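PDB 3HJR: extracellular serine protease from Aeromonas sobria, which cleaves peptide bonds after paired basic residues, Lys-Lys or Lys-Arg, and acts as a probable virulence factor on host plasma proteins such as prothrombin and fibrinogen. Local coordinates for residues Asp488-Leu493 with Arg500-Ser505. Residues are numbered along the deposited sequence; the frame is centred on the assembly and turned at random.
With CA (calcium ion), chain C.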
ATOM      1  N   ASP A 488       9.865 -11.157  18.256  1.00  6.74           N
ATOM      2  CA  ASP A 488       9.368 -12.484  18.656  1.00  6.43           C
ATOM      3  C   ASP A 488       7.856 -12.590  18.765  1.00  6.82           C
ATOM      4  O   ASP A 488       7.340 -13.701  18.906  1.00  6.26           O
ATOM      5  CB  ASP A 488       9.957 -12.926  20.009  1.00  5.97           C
ATOM      6  CG  ASP A 488      11.436 -13.089  19.970  1.00  5.46           C
ATOM      7  OD1 ASP A 488      12.056 -13.127  21.073  1.00  6.01           O
ATOM      8  OD2 ASP A 488      12.047 -13.226  18.889  1.00  5.03           O
ATOM      9  N   LEU A 489       7.161 -11.458  18.735  1.00  7.28           N
ATOM     10  CA  LEU A 489       5.747 -11.396  19.053  1.00  7.07           C
ATOM     11  C   LEU A 489       4.857 -11.507  17.820  1.00  7.34           C
ATOM     12  O   LEU A 489       5.046 -10.826  16.810  1.00  7.68           O
ATOM     13  CB  LEU A 489       5.424 -10.083  19.750  1.00  6.17           C
ATOM     14  CG  LEU A 489       6.099  -9.916  21.116  1.00  8.34           C
ATOM     15  CD1 LEU A 489       5.652  -8.566  21.670  1.00  9.34           C
ATOM     16  CD2 LEU A 489       5.792 -11.069  22.095  1.00  8.48           C
ATOM     17  N   LEU A 490       3.873 -12.366  17.976  1.00  6.94           N
ATOM     18  CA  LEU A 490       2.772 -12.531  17.043  1.00  7.66           C
ATOM     19  C   LEU A 490       1.564 -11.889  17.711  1.00  8.21           C
ATOM     20  O   LEU A 490       1.198 -12.269  18.832  1.00  8.54           O
ATOM     21  CB  LEU A 490       2.532 -14.007  16.819  1.00  7.85           C
ATOM     22  CG  LEU A 490       1.202 -14.421  16.153  1.00  8.08           C
ATOM     23  CD1 LEU A 490       1.150 -13.934  14.698  1.00  8.50           C
ATOM     24  CD2 LEU A 490       1.023 -15.913  16.254  1.00  9.87           C
ATOM     25  N   ILE A 491       0.933 -10.948  17.021  1.00  6.76           N
ATOM     26  CA  ILE A 491      -0.196 -10.192  17.591  1.00  7.70           C
ATOM     27  C   ILE A 491      -1.416 -10.376  16.707  1.00  8.48           C
ATOM     28  O   ILE A 491      -1.393 -10.049  15.520  1.00  8.22           O
ATOM     29  CB  ILE A 491       0.116  -8.714  17.716  1.00  8.10           C
ATOM     30  CG1 ILE A 491       1.365  -8.502  18.571  1.00  8.25           C
ATOM     31  CG2 ILE A 491      -1.082  -8.033  18.320  1.00  7.94           C
ATOM     32  CD1 ILE A 491       1.737  -7.037  18.814  1.00  7.51           C
ATOM     33  N   GLU A 492      -2.468 -10.920  17.293  1.00  7.87           N
ATOM     34  CA  GLU A 492      -3.685 -11.268  16.573  1.00  8.77           C
ATOM     35  C   GLU A 492      -4.894 -10.634  17.206  1.00 10.06           C
ATOM     36  O   GLU A 492      -4.897 -10.290  18.382  1.00 11.38           O
ATOM     37  CB  GLU A 492      -3.908 -12.762  16.620  1.00  8.79           C
ATOM     38  CG  GLU A 492      -2.763 -13.587  16.128  1.00 10.88           C
ATOM     39  CD  GLU A 492      -3.042 -15.065  16.350  1.00 11.89           C
ATOM     40  OE1 GLU A 492      -3.757 -15.642  15.500  1.00 13.69           O
ATOM     41  OE2 GLU A 492      -2.629 -15.625  17.404  1.00 14.22           O
ATOM     42  N   LEU A 493      -5.942 -10.488  16.406  1.00 10.75           N
ATOM     43  CA  LEU A 493      -7.243 -10.026  16.879  1.00 10.28           C
ATOM     44  C   LEU A 493      -8.278 -11.065  16.477  1.00 10.48           C
ATOM     45  O   LEU A 493      -8.257 -11.537  15.366  1.00 11.06           O
ATOM     46  CB  LEU A 493      -7.612  -8.718  16.252  1.00 10.67           C
ATOM     47  CG  LEU A 493      -8.852  -8.006  16.810  1.00  8.58           C
ATOM     48  CD1 LEU A 493      -8.755  -7.731  18.309  1.00  9.75           C
ATOM     49  CD2 LEU A 493      -9.076  -6.730  16.064  1.00 11.35           C
ATOM     50  N   ARG A 500     -10.036 -14.834  12.968  1.00  9.02           N
ATOM     51  CA  ARG A 500      -8.744 -14.317  13.397  1.00  8.65           C
ATOM     52  C   ARG A 500      -8.108 -13.438  12.323  1.00  9.00           C
ATOM     53  O   ARG A 500      -8.366 -13.567  11.137  1.00  8.86           O
ATOM     54  CB  ARG A 500      -7.827 -15.485  13.742  1.00 10.08           C
ATOM     55  CG  ARG A 500      -8.434 -16.454  14.679  1.00  9.57           C
ATOM     56  CD  ARG A 500      -7.469 -17.572  15.034  1.00 12.34           C
ATOM     57  NE  ARG A 500      -6.415 -17.117  15.939  1.00 11.57           N
ATOM     58  CZ  ARG A 500      -6.506 -17.114  17.262  1.00 12.51           C
ATOM     59  NH1 ARG A 500      -5.480 -16.681  17.984  1.00 15.68           N
ATOM     60  NH2 ARG A 500      -7.598 -17.526  17.885  1.00 12.28           N
ATOM     61  N   SER A 501      -7.290 -12.494  12.763  1.00  8.35           N
ATOM     62  CA  SER A 501      -6.536 -11.649  11.859  1.00  8.54           C
ATOM     63  C   SER A 501      -5.190 -11.361  12.494  1.00  8.10           C
ATOM     64  O   SER A 501      -5.131 -10.888  13.629  1.00  7.23           O
ATOM     65  CB  SER A 501      -7.283 -10.341  11.608  1.00  8.79           C
ATOM     66  OG  SER A 501      -6.519  -9.468  10.815  1.00 10.77           O
ATOM     67  N   ILE A 502      -4.111 -11.633  11.762  1.00  8.29           N
ATOM     68  CA  ILE A 502      -2.769 -11.354  12.288  1.00  8.13           C
ATOM     69  C   ILE A 502      -2.484  -9.896  12.052  1.00  8.78           C
ATOM     70  O   ILE A 502      -2.304  -9.468  10.935  1.00  8.07           O
ATOM     71  CB  ILE A 502      -1.719 -12.287  11.625  1.00  8.80           C
ATOM     72  CG1 ILE A 502      -2.006 -13.713  12.052  1.00  8.92           C
ATOM     73  CG2 ILE A 502      -0.269 -11.834  11.973  1.00 10.07           C
ATOM     74  CD1 ILE A 502      -1.175 -14.777  11.331  1.00  9.00           C
ATOM     75  N   LEU A 503      -2.480  -9.126  13.131  1.00  8.72           N
ATOM     76  CA  LEU A 503      -2.178  -7.695  13.061  1.00  8.84           C
ATOM     77  C   LEU A 503      -0.703  -7.369  12.896  1.00  9.17           C
ATOM     78  O   LEU A 503      -0.342  -6.394  12.246  1.00  9.67           O
ATOM     79  CB  LEU A 503      -2.681  -7.009  14.334  1.00  9.60           C
ATOM     80  CG  LEU A 503      -4.156  -7.127  14.691  1.00 10.20           C
ATOM     81  CD1 LEU A 503      -4.504  -6.295  15.921  1.00  9.18           C
ATOM     82  CD2 LEU A 503      -5.064  -6.751  13.527  1.00 11.71           C
ATOM     83  N   LEU A 504       0.142  -8.143  13.574  1.00  8.66           N
ATOM     84  CA  LEU A 504       1.566  -8.021  13.429  1.00  8.37           C
ATOM     85  C   LEU A 504       2.150  -9.422  13.363  1.00  7.87           C
ATOM     86  O   LEU A 504       2.030 -10.172  14.311  1.00  9.01           O
ATOM     87  CB  LEU A 504       2.172  -7.235  14.597  1.00  9.27           C
ATOM     88  CG  LEU A 504       3.642  -6.876  14.464  1.00 10.68           C
ATOM     89  CD1 LEU A 504       3.926  -6.129  13.191  1.00 12.55           C
ATOM     90  CD2 LEU A 504       4.087  -6.029  15.647  1.00 11.05           C
ATOM     91  N   SER A 505       2.744  -9.745  12.222  1.00  7.47           N
ATOM     92  CA  SER A 505       3.505 -10.964  12.008  1.00  7.63           C
ATOM     93  C   SER A 505       4.877 -10.840  12.684  1.00  7.30           C
ATOM     94  O   SER A 505       5.496  -9.770  12.688  1.00  8.51           O
ATOM     95  CB  SER A 505       3.701 -11.192  10.499  1.00  7.34           C
ATOM     96  OG  SER A 505       4.080  -9.983   9.867  1.00  8.61           O
TER
HETATM   97 CA    CA C 602      11.516 -14.826  22.839  1.00 33.23          CA
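A beta hairpin of the P-domain pairs Ile491-Leu493 with Ser501-Leu504 in antiparallel fashion, and a classic beta bulge interrupts the ladder. Leu493 and Ser501 form a hydrogen-bonded pair, with Leu493 N to Ser501 O at 2.9 Å and Ser501 N returning a bond to Leu493 O. Past the non-hydrogen-bonded pair Glu492-Ile502 the register slips by one, so that Leu503 and Leu504 both face Ile491. Ile491 O takes a nearly straight bond from Leu504 N (3.1 Å) and a weak, bent one from Leu503 N, while Ile491 N reaches Leu504 O at 3.0 Å. Ile491, Leu493 and Leu504 share one face, where Ile491 CB meets Leu504 CB at 4.0 Å; the side chain of Leu503, at the bulge, points toward the partner strand, with CD1 4.0 Å from Leu493 CB.

On the other face, Leu490 CD1 presses on Ile502 CG2 (3.7 Å), the two side chains crossing at about a right angle. Beside them Glu492 runs alongside Ile502 and ends in a salt bridge. Arg500, bent at chi3 (73°), presents NE and NH1 side-on, NE to Glu492 OE1 at 3.1 Å and NH1 to Glu492 OE2 at 3.1 Å. Both oxygens lie near the guanidinium plane, yet the nitrogens approach from above the carboxylate, the two planes being 58° apart. NH1 also pairs with Glu550, so one arginine serves two acidic groups.

At the start of the hairpin, Asp488 OD1 binds calcium together with Asp454, Asp553, Asn578, Asn579 and the backbone O of Ala555. Strand 545-553 flanks 489-494 on the side away from 500-502, while the leucine-rich face packs on strands 472-482 and 527-535 of the opposing sheet.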